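Local coordinates for protein Cys-Gly metallodipeptidase DUG1 (Saccharomyces cerevisiae, PDB 4G1P) that hydrolyses the dipeptide Cys-Gly as a metal-dependent dipeptidase of the M20 family and is the catalytic component of the glutathione-degrading degradosomal complex, at residues A[21-26]-A[141-146]; A[117-122]-A[131-136]; A[206-211]-A[413-418]; A[438-443]-A[465-470]; A[442-447]-A[455-460]. All blocks are in the same frame, centred on the assembly; numbering follows the deposited sequence.

Contact 1: A[21-26]-A[141-146]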
# COMPACT_ATOMS: atom_id res chain seq x y z
N SER A 21 27.57 -22.86 -6.82
CA SER A 21 27.88 -21.83 -7.78
C SER A 21 26.71 -21.63 -8.73
O SER A 21 26.25 -20.50 -8.96
CB SER A 21 29.14 -22.22 -8.55
OG SER A 21 29.44 -21.23 -9.52
N ARG A 22 26.20 -22.72 -9.27
CA ARG A 22 25.07 -22.67 -10.17
C ARG A 22 23.88 -21.99 -9.48
O ARG A 22 23.22 -21.14 -10.06
CB ARG A 22 24.70 -24.07 -10.63
CG ARG A 22 23.33 -24.16 -11.25
CD ARG A 22 23.01 -25.59 -11.64
NE ARG A 22 23.70 -25.99 -12.85
CZ ARG A 22 24.05 -27.23 -13.15
NH1 ARG A 22 23.76 -28.23 -12.32
NH2 ARG A 22 24.67 -27.48 -14.28
N LEU A 23 23.64 -22.35 -8.22
CA LEU A 23 22.50 -21.84 -7.50
C LEU A 23 22.67 -20.34 -7.18
O LEU A 23 21.71 -19.60 -7.10
CB LEU A 23 22.26 -22.65 -6.23
CG LEU A 23 21.09 -22.24 -5.35
CD1 LEU A 23 19.79 -22.31 -6.12
CD2 LEU A 23 21.03 -23.12 -4.12
N THR A 24 23.91 -19.90 -7.03
CA THR A 24 24.16 -18.50 -6.72
C THR A 24 23.81 -17.61 -7.91
O THR A 24 23.18 -16.57 -7.73
CB THR A 24 25.62 -18.23 -6.34
OG1 THR A 24 25.98 -19.04 -5.21
CG2 THR A 24 25.81 -16.78 -6.00
N LYS A 25 24.22 -18.04 -9.10
CA LYS A 25 23.99 -17.25 -10.31
C LYS A 25 22.50 -17.09 -10.56
O LYS A 25 22.03 -15.99 -10.86
CB LYS A 25 24.63 -17.91 -11.52
CG LYS A 25 26.14 -17.74 -11.59
CD LYS A 25 26.77 -18.75 -12.54
CE LYS A 25 28.28 -18.63 -12.51
NZ LYS A 25 28.72 -18.19 -11.16
N ALA A 26 21.79 -18.20 -10.42
CA ALA A 26 20.35 -18.25 -10.61
C ALA A 26 19.61 -17.30 -9.66
O ALA A 26 18.75 -16.52 -10.08
CB ALA A 26 19.85 -19.68 -10.41
N PRO A 141 14.97 -26.29 -5.58
CA PRO A 141 14.47 -27.60 -6.00
C PRO A 141 14.57 -27.80 -7.50
O PRO A 141 15.04 -28.86 -7.93
CB PRO A 141 13.00 -27.57 -5.56
CG PRO A 141 12.96 -26.57 -4.44
CD PRO A 141 13.95 -25.53 -4.83
N LEU A 142 14.16 -26.81 -8.29
CA LEU A 142 14.26 -26.89 -9.74
C LEU A 142 15.67 -27.28 -10.18
O LEU A 142 15.85 -28.28 -10.88
CB LEU A 142 13.88 -25.55 -10.37
CG LEU A 142 13.80 -25.45 -11.90
CD1 LEU A 142 12.88 -24.30 -12.28
CD2 LEU A 142 15.16 -25.24 -12.52
N LEU A 143 16.66 -26.50 -9.78
CA LEU A 143 18.04 -26.76 -10.19
C LEU A 143 18.53 -28.12 -9.69
O LEU A 143 19.41 -28.74 -10.29
CB LEU A 143 18.97 -25.64 -9.73
CG LEU A 143 18.77 -24.27 -10.39
CD1 LEU A 143 19.64 -23.21 -9.72
CD2 LEU A 143 19.05 -24.35 -11.88
N SER A 144 17.95 -28.59 -8.59
CA SER A 144 18.34 -29.88 -8.03
C SER A 144 18.24 -30.99 -9.07
O SER A 144 19.12 -31.85 -9.15
CB SER A 144 17.49 -30.22 -6.81
OG SER A 144 17.81 -29.38 -5.72
N TRP A 145 17.18 -30.97 -9.87
CA TRP A 145 17.04 -31.95 -10.95
C TRP A 145 18.26 -31.97 -11.86
O TRP A 145 18.73 -33.04 -12.25
CB TRP A 145 15.79 -31.71 -11.77
CG TRP A 145 14.53 -31.91 -10.98
CD1 TRP A 145 13.63 -30.95 -10.62
CD2 TRP A 145 14.06 -33.14 -10.42
NE1 TRP A 145 12.62 -31.52 -9.88
CE2 TRP A 145 12.86 -32.86 -9.75
CE3 TRP A 145 14.54 -34.45 -10.42
CZ2 TRP A 145 12.12 -33.84 -9.09
CZ3 TRP A 145 13.80 -35.43 -9.78
CH2 TRP A 145 12.61 -35.12 -9.11
N ILE A 146 18.80 -30.79 -12.18
CA ILE A 146 19.99 -30.73 -13.02
C ILE A 146 21.24 -31.23 -12.30
O ILE A 146 22.04 -31.96 -12.88
CB ILE A 146 20.24 -29.33 -13.56
CG1 ILE A 146 18.95 -28.76 -14.14
CG2 ILE A 146 21.38 -29.34 -14.58
CD1 ILE A 146 19.03 -27.31 -14.48
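Leu143 has its CG anti to the carbonyl carbon (chi1 -67°), while Leu23 has its CG anti to the backbone N (chi1 -180°); these torsions place the two CG atoms, and Leu23 CD1 meets Leu143 CD1 at 3.7 Å. The same Leu143 CD1 also rests against Ala26 CB, 3.6 Å away, one turn further along the partner helix. Its other branch turns to the aliphatic stem of Arg22, where Leu143 CD2 lies 4.2 Å from Arg22 CD. The Arg22 chain bends at chi3, and Ile146 CG2 sits over one face of the guanidinium, offset toward the rim, with 3.5 Å to Arg22 NH1. Leu143 thus lies among three side chains of residues 21-26, and Ile146 adds a methyl beside it. The segments belong to helices 16-28 and 135-154, which run roughly antiparallel at 141° with local axes 10.6 Å apart. This is helix-helix packing within the alpha/beta scaffold, and helix 39-55 lies next to both partners, with Phe48 on Ala26 and Leu53 on Ile146. Apolar groups carry most of the contact within the two segments, while Arg22 NH1 ties the same two helices further along, through a salt bridge with Asp150 and a hydrogen bond with Asn147; with Gln52 bonded to NE, this probably holds the guanidinium face against Ile146.

Contact 2: A[117-122]-A[131-136]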
# COMPACT_ATOMS: atom_id res chain seq x y z
N GLU A 117 20.66 -9.26 1.73
CA GLU A 117 20.06 -8.80 0.51
C GLU A 117 19.44 -9.98 -0.23
O GLU A 117 20.15 -10.93 -0.60
CB GLU A 117 21.14 -8.12 -0.31
CG GLU A 117 22.13 -7.42 0.60
CD GLU A 117 23.25 -6.73 -0.14
OE1 GLU A 117 22.93 -5.86 -0.98
OE2 GLU A 117 24.44 -7.06 0.13
N PRO A 118 18.12 -9.93 -0.45
CA PRO A 118 17.32 -11.06 -0.94
C PRO A 118 17.83 -11.68 -2.24
O PRO A 118 17.66 -12.89 -2.43
CB PRO A 118 15.93 -10.45 -1.12
CG PRO A 118 16.13 -8.97 -1.13
CD PRO A 118 17.30 -8.73 -0.24
N PHE A 119 18.48 -10.90 -3.09
CA PHE A 119 19.01 -11.48 -4.32
C PHE A 119 20.52 -11.64 -4.33
O PHE A 119 21.11 -11.78 -5.38
CB PHE A 119 18.52 -10.75 -5.57
CG PHE A 119 17.03 -10.70 -5.68
CD1 PHE A 119 16.33 -11.76 -6.24
CD2 PHE A 119 16.32 -9.63 -5.18
CE1 PHE A 119 14.95 -11.73 -6.33
CE2 PHE A 119 14.95 -9.59 -5.27
CZ PHE A 119 14.26 -10.64 -5.84
N LYS A 120 21.13 -11.60 -3.16
CA LYS A 120 22.49 -12.06 -3.03
C LYS A 120 22.41 -13.32 -2.20
O LYS A 120 22.13 -13.26 -1.01
CB LYS A 120 23.38 -11.03 -2.34
CG LYS A 120 23.45 -9.67 -3.03
CD LYS A 120 23.93 -9.78 -4.49
CE LYS A 120 25.45 -9.76 -4.60
NZ LYS A 120 25.94 -10.20 -5.94
N LEU A 121 22.62 -14.47 -2.82
CA LEU A 121 22.53 -15.73 -2.10
C LEU A 121 23.65 -15.88 -1.07
O LEU A 121 24.82 -15.98 -1.43
CB LEU A 121 22.57 -16.92 -3.08
CG LEU A 121 22.47 -18.26 -2.35
CD1 LEU A 121 21.02 -18.49 -1.92
CD2 LEU A 121 22.99 -19.40 -3.21
N VAL A 122 23.30 -15.88 0.21
CA VAL A 122 24.28 -16.09 1.25
C VAL A 122 24.29 -17.55 1.66
O VAL A 122 23.27 -18.08 2.13
CB VAL A 122 23.95 -15.27 2.50
CG1 VAL A 122 24.80 -15.73 3.69
CG2 VAL A 122 24.14 -13.79 2.21
N LYS A 131 20.47 -18.48 2.36
CA LYS A 131 19.45 -17.43 2.47
C LYS A 131 19.36 -16.64 1.17
O LYS A 131 20.36 -16.11 0.68
CB LYS A 131 19.78 -16.48 3.63
CG LYS A 131 20.25 -17.22 4.86
CD LYS A 131 20.60 -16.28 6.00
CE LYS A 131 19.31 -15.80 6.66
NZ LYS A 131 18.35 -16.93 6.88
N GLY A 132 18.15 -16.58 0.62
CA GLY A 132 17.92 -15.83 -0.61
C GLY A 132 16.50 -16.03 -1.09
O GLY A 132 15.91 -17.08 -0.83
N ARG A 133 15.94 -15.02 -1.77
CA ARG A 133 14.60 -15.14 -2.33
C ARG A 133 14.58 -16.16 -3.45
O ARG A 133 15.34 -16.06 -4.40
CB ARG A 133 14.09 -13.79 -2.86
CG ARG A 133 12.87 -13.91 -3.78
CD ARG A 133 11.64 -14.48 -3.04
NE ARG A 133 10.91 -13.46 -2.28
CZ ARG A 133 10.59 -13.55 -0.99
NH1 ARG A 133 10.93 -14.62 -0.29
NH2 ARG A 133 9.92 -12.58 -0.41
N GLY A 134 13.69 -17.14 -3.35
CA GLY A 134 13.54 -18.13 -4.39
C GLY A 134 14.35 -19.38 -4.15
O GLY A 134 14.29 -20.33 -4.94
N VAL A 135 15.11 -19.41 -3.05
CA VAL A 135 16.00 -20.53 -2.82
C VAL A 135 15.23 -21.83 -2.49
O VAL A 135 15.65 -22.91 -2.89
CB VAL A 135 17.10 -20.22 -1.78
CG1 VAL A 135 16.57 -20.23 -0.36
CG2 VAL A 135 18.23 -21.21 -1.94
N THR A 136 14.09 -21.71 -1.82
CA THR A 136 13.22 -22.87 -1.62
C THR A 136 12.01 -22.85 -2.57
O THR A 136 11.46 -23.90 -2.89
CB THR A 136 12.74 -23.00 -0.16
OG1 THR A 136 12.35 -24.36 0.09
CG2 THR A 136 11.54 -22.12 0.12
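Pro118 and Arg133 join the two segments at one end, where Arg133 N donates to Pro118 O at 2.8 Å, the donor tilted 17° from the carbonyl plane. At the other end Val122 and Lys131 form an antiparallel hydrogen-bonded pair: Val122 N reaches Lys131 O at 3.0 Å and Lys131 N reaches Val122 O at 2.8 Å. Between these backbone bonds lies the tightly packed side, carried by Leu121. Its CG stands anti to the backbone N (chi1 -180°). Leu121 CD1 lies 3.6 Å from Lys131 O and touches Val135 CG2 at 3.9 Å, the Leu121 and Val135 side chains crossing at about a right angle. Leu23 of helix 16-28 packs against both Leu121 and Val135 and closes this apolar patch. The pairing begins the beta hairpin of strands 122-124 and 129-131, to which strand 455-457 adds a third antiparallel strand. A type I turn from Glu117 to Lys120 leads into it, and a type II turn from Gly132 to Val135 leads out into helix 135-154, which carries the zinc ligand Asp137. The outer side is looser. There the partly exposed Phe119 ring takes Arg133 CB over one face, with Phe119 CE1 3.9 Å from Arg133 CG. The ring and guanidinium planes are 88° apart, and the contact is made by the methylenes. The guanidinium itself turns elsewhere, to Ser451 O, Pro107 O and the carboxylate of Glu454. The end of Lys131 bends off from Val122 at chi3 and chi4.

Contact 3: A[206-211]-A[413-418]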
# COMPACT_ATOMS: atom_id res chain seq x y z
N THR A 206 9.90 -29.32 10.69
CA THR A 206 11.31 -29.13 10.42
C THR A 206 12.19 -30.35 10.68
O THR A 206 13.39 -30.30 10.46
CB THR A 206 11.86 -27.98 11.25
OG1 THR A 206 11.85 -28.35 12.63
CG2 THR A 206 11.03 -26.71 11.04
N LYS A 207 11.59 -31.45 11.13
CA LYS A 207 12.38 -32.58 11.64
C LYS A 207 12.23 -33.86 10.84
O LYS A 207 13.10 -34.72 10.88
CB LYS A 207 11.98 -32.87 13.09
CG LYS A 207 11.70 -31.63 13.93
CD LYS A 207 10.57 -31.90 14.93
CE LYS A 207 10.41 -30.74 15.89
NZ LYS A 207 11.72 -30.40 16.52
N LYS A 208 11.13 -34.00 10.11
CA LYS A 208 10.80 -35.26 9.46
C LYS A 208 10.29 -35.06 8.04
O LYS A 208 9.33 -34.34 7.82
CB LYS A 208 9.75 -35.99 10.29
CG LYS A 208 9.54 -37.44 9.87
CD LYS A 208 8.39 -38.07 10.64
CE LYS A 208 8.21 -39.54 10.28
NZ LYS A 208 7.11 -40.13 11.09
N PRO A 209 10.94 -35.73 7.07
CA PRO A 209 10.56 -35.65 5.65
C PRO A 209 9.16 -36.17 5.41
O PRO A 209 8.64 -36.95 6.20
CB PRO A 209 11.59 -36.55 4.96
CG PRO A 209 12.13 -37.43 6.03
CD PRO A 209 12.08 -36.63 7.29
N VAL A 210 8.54 -35.72 4.33
CA VAL A 210 7.17 -36.10 4.01
C VAL A 210 7.04 -36.39 2.52
O VAL A 210 7.88 -35.99 1.73
CB VAL A 210 6.12 -34.99 4.39
CG1 VAL A 210 6.35 -34.47 5.79
CG2 VAL A 210 6.17 -33.84 3.41
N LEU A 211 5.99 -37.09 2.15
CA LEU A 211 5.60 -37.13 0.76
C LEU A 211 4.18 -36.59 0.69
O LEU A 211 3.35 -36.84 1.59
CB LEU A 211 5.72 -38.55 0.19
CG LEU A 211 7.14 -39.12 0.23
CD1 LEU A 211 7.14 -40.52 -0.31
CD2 LEU A 211 8.11 -38.25 -0.55
N ASP A 413 10.85 -43.52 7.52
CA ASP A 413 9.86 -43.44 6.46
C ASP A 413 9.15 -42.10 6.57
O ASP A 413 8.88 -41.62 7.67
CB ASP A 413 8.88 -44.62 6.52
CG ASP A 413 9.54 -45.96 6.20
OD1 ASP A 413 10.00 -46.15 5.05
OD2 ASP A 413 9.59 -46.83 7.10
N PRO A 414 8.87 -41.47 5.43
CA PRO A 414 8.25 -40.15 5.44
C PRO A 414 6.81 -40.21 5.90
O PRO A 414 6.16 -41.19 5.63
CB PRO A 414 8.27 -39.74 3.97
CG PRO A 414 8.29 -41.05 3.24
CD PRO A 414 9.14 -41.94 4.07
N ASP A 415 6.33 -39.18 6.58
CA ASP A 415 4.90 -39.04 6.79
C ASP A 415 4.23 -38.81 5.45
O ASP A 415 4.85 -38.29 4.52
CB ASP A 415 4.60 -37.88 7.74
CG ASP A 415 4.87 -38.22 9.19
OD1 ASP A 415 4.99 -39.42 9.49
OD2 ASP A 415 4.96 -37.29 10.03
N PHE A 416 2.97 -39.21 5.35
CA PHE A 416 2.20 -38.90 4.16
C PHE A 416 1.27 -37.73 4.44
O PHE A 416 0.40 -37.80 5.30
CB PHE A 416 1.42 -40.13 3.70
CG PHE A 416 2.26 -41.18 3.06
CD1 PHE A 416 3.04 -42.02 3.82
CD2 PHE A 416 2.27 -41.33 1.68
CE1 PHE A 416 3.82 -43.01 3.22
CE2 PHE A 416 3.04 -42.30 1.07
CZ PHE A 416 3.81 -43.15 1.84
N THR A 417 1.49 -36.63 3.74
CA THR A 417 0.86 -35.38 4.13
C THR A 417 0.15 -34.72 2.98
O THR A 417 0.42 -35.01 1.81
CB THR A 417 1.89 -34.37 4.63
OG1 THR A 417 2.80 -34.08 3.57
CG2 THR A 417 2.66 -34.91 5.82
N ARG A 418 -0.75 -33.81 3.31
CA ARG A 418 -1.33 -32.95 2.31
C ARG A 418 -0.68 -31.59 2.43
O ARG A 418 0.20 -31.40 3.27
CB ARG A 418 -2.84 -32.91 2.47
CG ARG A 418 -3.45 -34.27 2.16
CD ARG A 418 -4.89 -34.36 2.59
NE ARG A 418 -5.77 -33.61 1.71
CZ ARG A 418 -7.08 -33.78 1.68
NH1 ARG A 418 -7.65 -34.68 2.46
NH2 ARG A 418 -7.82 -33.06 0.85
O HOH W 1 6.96 -42.90 9.33
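Val210 and Leu211 pair with Asp415 and Phe416 as two short parallel beta strands, the opening of strand 210-226 beside strand 415-419 in a mixed sheet. About two hundred residues separate the partners in sequence, and in this M20 peptidase the site is probably near where the chain passes from the catalytic domain to the inserted lid and comes back. Three backbone bonds set the register. Asp415 N uses a lone pair of Pro209 O at 3.2 Å, Leu211 N donates to Asp415 O at 2.9 Å, and Thr417 N donates to Leu211 O, also at 2.9 Å; the last two lie nearly along the C=O axis. Just before the strand, Lys208 extends its whole chain across the carboxylate of Asp415 at about a right angle. Its NZ forms a salt bridge to Asp415 OD1 at 2.7 Å, meeting it from above the carboxylate plane, 40° out. Lys208 NZ also pairs with Glu286, whose backbone N binds Asp415 OD2, and it has a weak bond to a water that donates to Asp413 O. An alanine in place of Lys208 would probably leave OD1 of Asp415 and the carboxylate of Glu286 without their shared positive charge. On the face of Leu211 and Phe416, Leu211 CG packs on Pro414 CG at 3.8 Å, and Ala402 of helix 397-410 also touches Leu211. On the other face, Val210 and Thr417 cross at about a right angle, with Val210 CG1 3.7 Å from Thr417 CG2.

Contact 4: A[438-443]-A[465-470]; sequences LLLPMG and MKTMAA
Leu440 splits its two methyls between neighbours on the facing helix: CD1 touches Met468 CG at 3.8 Å, and Leu440 CD2 touches Thr467 CG2 at 4.0 Å. Two residues on, Met442 brings its terminal CE to the helix backbone, 3.8 Å from Met465 N. The same Met442 CE stands 4.3 Å from Met468 CE and 4.4 Å from Met465 CG. Met442 has its CG anti to the backbone N (chi1 173°) and the chain then bends at chi3, which places CE. Everything across the interface is van der Waals contact between buried groups. The next shell positions these groups. Thr467 gives its OG1 to Gly463 O within its own helix, so its CG2 methyl faces Leu440. Leu440 is held through its backbone by Ile198 and through its carbonyl O by the Ser199 hydroxyl. The arrangement is alpha/beta packing: helix 458-477 lies against the chain leaving strand 437-439 of the mixed sheet. Met468 also meets Ser144 and Trp145 of helix 135-154, Thr467 meets Val409 of helix 397-410, and Leu211 of strand 210-226 packs on Leu440.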
# COMPACT_ATOMS: atom_id res chain seq x y z
N LEU A 438 3.53 -37.24 -8.31
CA LEU A 438 4.13 -37.27 -6.98
C LEU A 438 4.67 -35.89 -6.58
O LEU A 438 5.35 -35.23 -7.38
CB LEU A 438 5.26 -38.28 -6.96
CG LEU A 438 6.25 -38.11 -5.82
CD1 LEU A 438 5.64 -38.60 -4.52
CD2 LEU A 438 7.54 -38.86 -6.13
N LEU A 439 4.39 -35.45 -5.35
CA LEU A 439 5.02 -34.24 -4.83
C LEU A 439 6.14 -34.56 -3.85
O LEU A 439 5.89 -35.17 -2.81
CB LEU A 439 4.00 -33.34 -4.15
CG LEU A 439 2.81 -32.94 -5.00
CD1 LEU A 439 2.02 -31.93 -4.23
CD2 LEU A 439 3.26 -32.38 -6.32
N LEU A 440 7.35 -34.13 -4.17
CA LEU A 440 8.55 -34.46 -3.41
C LEU A 440 9.18 -33.21 -2.82
O LEU A 440 10.11 -32.64 -3.40
CB LEU A 440 9.59 -35.11 -4.33
CG LEU A 440 10.50 -36.24 -3.83
CD1 LEU A 440 11.69 -36.37 -4.74
CD2 LEU A 440 10.92 -36.06 -2.38
N PRO A 441 8.69 -32.78 -1.66
CA PRO A 441 9.17 -31.55 -1.01
C PRO A 441 10.66 -31.58 -0.73
O PRO A 441 11.19 -32.56 -0.22
CB PRO A 441 8.41 -31.55 0.32
CG PRO A 441 8.12 -32.99 0.59
CD PRO A 441 7.83 -33.58 -0.78
N MET A 442 11.35 -30.51 -1.07
CA MET A 442 12.75 -30.43 -0.69
C MET A 442 12.89 -29.83 0.69
O MET A 442 13.47 -30.45 1.58
CB MET A 442 13.54 -29.60 -1.69
CG MET A 442 14.97 -29.35 -1.25
SD MET A 442 16.00 -29.02 -2.67
CE MET A 442 16.51 -30.68 -3.13
N GLY A 443 12.35 -28.63 0.87
CA GLY A 443 12.62 -27.88 2.08
C GLY A 443 11.72 -28.13 3.28
O GLY A 443 10.84 -29.01 3.27
N MET A 465 18.42 -33.93 -2.91
CA MET A 465 19.02 -34.32 -4.19
C MET A 465 19.23 -35.82 -4.23
O MET A 465 18.87 -36.49 -5.20
CB MET A 465 20.34 -33.59 -4.41
CG MET A 465 20.17 -32.24 -5.09
SD MET A 465 21.75 -31.41 -5.42
CE MET A 465 22.22 -30.92 -3.76
N LYS A 466 19.82 -36.33 -3.15
CA LYS A 466 20.04 -37.75 -3.00
C LYS A 466 18.70 -38.46 -3.01
O LYS A 466 18.58 -39.55 -3.56
CB LYS A 466 20.81 -38.03 -1.71
CG LYS A 466 22.22 -37.45 -1.72
CD LYS A 466 22.92 -37.62 -0.38
CE LYS A 466 24.40 -37.26 -0.47
NZ LYS A 466 25.13 -37.48 0.81
N THR A 467 17.67 -37.84 -2.42
CA THR A 467 16.35 -38.46 -2.43
C THR A 467 15.76 -38.47 -3.84
O THR A 467 15.14 -39.45 -4.26
CB THR A 467 15.38 -37.80 -1.42
OG1 THR A 467 15.86 -37.99 -0.09
CG2 THR A 467 13.99 -38.42 -1.52
N MET A 468 15.99 -37.40 -4.58
CA MET A 468 15.56 -37.37 -5.96
C MET A 468 16.29 -38.44 -6.77
O MET A 468 15.71 -39.09 -7.64
CB MET A 468 15.82 -35.99 -6.57
CG MET A 468 14.96 -34.85 -6.05
SD MET A 468 15.59 -33.32 -6.79
CE MET A 468 14.26 -32.14 -6.52
N ALA A 469 17.58 -38.62 -6.50
CA ALA A 469 18.35 -39.62 -7.23
C ALA A 469 17.83 -41.05 -6.97
O ALA A 469 17.66 -41.84 -7.89
CB ALA A 469 19.81 -39.52 -6.87
N ALA A 470 17.59 -41.37 -5.70
CA ALA A 470 17.17 -42.73 -5.38
C ALA A 470 15.76 -42.97 -5.90
O ALA A 470 15.45 -44.05 -6.41
CB ALA A 470 17.25 -42.99 -3.90

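Contact 5: A[442-447]-A[455-460]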
# COMPACT_ATOMS: atom_id res chain seq x y z
N MET A 442 11.35 -30.51 -1.07
CA MET A 442 12.75 -30.43 -0.69
C MET A 442 12.89 -29.83 0.69
O MET A 442 13.47 -30.45 1.58
CB MET A 442 13.54 -29.60 -1.69
CG MET A 442 14.97 -29.35 -1.25
SD MET A 442 16.00 -29.02 -2.67
CE MET A 442 16.51 -30.68 -3.13
N GLY A 443 12.35 -28.63 0.87
CA GLY A 443 12.62 -27.88 2.08
C GLY A 443 11.72 -28.13 3.28
O GLY A 443 10.84 -29.01 3.27
N ARG A 444 11.96 -27.35 4.33
CA ARG A 444 11.21 -27.44 5.58
C ARG A 444 10.07 -26.44 5.60
O ARG A 444 10.02 -25.52 4.79
CB ARG A 444 12.13 -27.20 6.77
CG ARG A 444 13.44 -27.97 6.69
CD ARG A 444 14.18 -27.88 7.99
NE ARG A 444 15.49 -28.52 7.92
CZ ARG A 444 16.42 -28.40 8.87
NH1 ARG A 444 16.17 -27.66 9.95
NH2 ARG A 444 17.59 -29.01 8.73
N GLY A 445 9.15 -26.62 6.54
CA GLY A 445 7.95 -25.79 6.59
C GLY A 445 8.18 -24.42 7.18
O GLY A 445 7.24 -23.63 7.29
N ASP A 446 9.41 -24.13 7.58
CA ASP A 446 9.76 -22.83 8.13
C ASP A 446 10.76 -22.11 7.24
O ASP A 446 11.53 -21.28 7.70
CB ASP A 446 10.29 -22.96 9.56
CG ASP A 446 11.68 -23.58 9.64
OD1 ASP A 446 12.16 -24.15 8.64
OD2 ASP A 446 12.30 -23.51 10.72
N ASP A 447 10.76 -22.46 5.96
CA ASP A 447 11.72 -21.91 5.02
C ASP A 447 11.45 -20.43 4.71
O ASP A 447 12.31 -19.72 4.21
CB ASP A 447 11.75 -22.77 3.74
CG ASP A 447 12.59 -24.04 3.92
OD1 ASP A 447 12.99 -24.31 5.06
OD2 ASP A 447 12.85 -24.75 2.93
N LYS A 455 14.90 -19.23 3.35
CA LYS A 455 16.09 -20.05 3.55
C LYS A 455 15.86 -21.45 3.01
O LYS A 455 14.73 -21.90 2.85
CB LYS A 455 16.41 -20.15 5.03
CG LYS A 455 15.96 -21.47 5.68
CD LYS A 455 15.08 -21.22 6.89
CE LYS A 455 14.93 -22.46 7.76
NZ LYS A 455 14.23 -23.57 7.06
N LEU A 456 16.96 -22.13 2.72
CA LEU A 456 16.95 -23.55 2.42
C LEU A 456 18.07 -24.16 3.22
O LEU A 456 19.22 -23.74 3.10
CB LEU A 456 17.16 -23.82 0.93
CG LEU A 456 17.06 -25.31 0.55
CD1 LEU A 456 15.76 -25.89 1.05
CD2 LEU A 456 17.20 -25.53 -0.97
N ASP A 457 17.75 -25.13 4.08
CA ASP A 457 18.79 -25.79 4.85
C ASP A 457 19.59 -26.67 3.91
O ASP A 457 19.01 -27.35 3.06
CB ASP A 457 18.19 -26.61 5.99
CG ASP A 457 17.40 -25.75 6.96
OD1 ASP A 457 18.01 -25.14 7.87
OD2 ASP A 457 16.16 -25.69 6.81
N ILE A 458 20.91 -26.63 4.04
CA ILE A 458 21.79 -27.40 3.16
C ILE A 458 21.51 -28.91 3.31
O ILE A 458 21.65 -29.67 2.34
CB ILE A 458 23.28 -27.07 3.41
CG1 ILE A 458 23.53 -25.58 3.18
CG2 ILE A 458 24.17 -27.85 2.48
CD1 ILE A 458 24.97 -25.15 3.32
N SER A 459 21.09 -29.32 4.50
CA SER A 459 20.75 -30.72 4.74
C SER A 459 19.57 -31.16 3.89
O SER A 459 19.55 -32.28 3.40
CB SER A 459 20.47 -30.99 6.22
OG SER A 459 19.29 -30.32 6.63
N ASN A 460 18.61 -30.27 3.70
CA ASN A 460 17.48 -30.55 2.80
C ASN A 460 17.87 -30.45 1.33
O ASN A 460 17.35 -31.18 0.49
CB ASN A 460 16.32 -29.60 3.08
CG ASN A 460 15.65 -29.90 4.40
OD1 ASN A 460 16.22 -29.66 5.46
ND2 ASN A 460 14.42 -30.41 4.34
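Met442 meets Asn460 first through its carbonyl: Asn460 ND2 donates to Met442 O at 2.9 Å, the oxygen lying in the amide plane. Gly443 follows, its CA against Leu456 CD1 at 3.9 Å. Arg444 then runs an extended chain from CG to NE across Asp457 and Asn460. Its NE donates to Asn460 OD1 at 2.8 Å, and Arg444 NH2 donates to Ser459 OG at 3.0 Å, both acceptors close to the guanidinium plane. Asp457 stacks its carboxylate over one face, the planes 17° apart with Asp457 CG above the centre; this is a salt bridge of charges alone, as no N-H points at the oxygen. An alanine in place of Arg444 would probably leave Asn460 OD1 and Ser459 OG without these N-H donors and Asp457 without one of its positive partners. The loop turns at this point through a type I beta turn from Arg444 to Asp447, while its partner passes from strand 455-457 into helix 458-477. Arg444, Asp446, Asp447, Lys455 and Asp457 form a salt-bridge network. Asp446 OD1 is met by Lys455 NZ at 2.7 Å from above its carboxylate plane, 43° out. Asp447 OD1 pairs with the same NZ, though the exact distance is doubtful, and Asp457 OD2 takes it on the syn side at 2.9 Å, 27° out of the carboxylate plane. The ammonium lies near three carboxylates, probably offsetting their mutual repulsion. Asp447 O also accepts from Lys455 N at 2.8 Å, and Asp447 OD2 is hydrogen-bonded to Thr136 OG1.

In the fold
Contacts 2 and 5 come nearest the two-zinc site, in which Asp137 binds both ions, Asp200 one, and Glu172 and His450 the other. The side chains of Arg133 and Asp447 are about 8 Å and 10 Å from a bound zinc, whereas that of Val210 in contact 3 is about 13 Å away. Contacts 1 and 2, centres 12 Å apart, both use helix 135-154 and meet where Leu23 packs on Val135. Contact 4 leans on contact 1 through Met442 and Met468 against Ser144, and it shares Met442 and Gly443 with contact 5. Thr136 links contact 2 to contact 5. Contacts 3 and 4, centres 11 Å apart, touch through Val210 and Leu211 on Pro441 and Leu440.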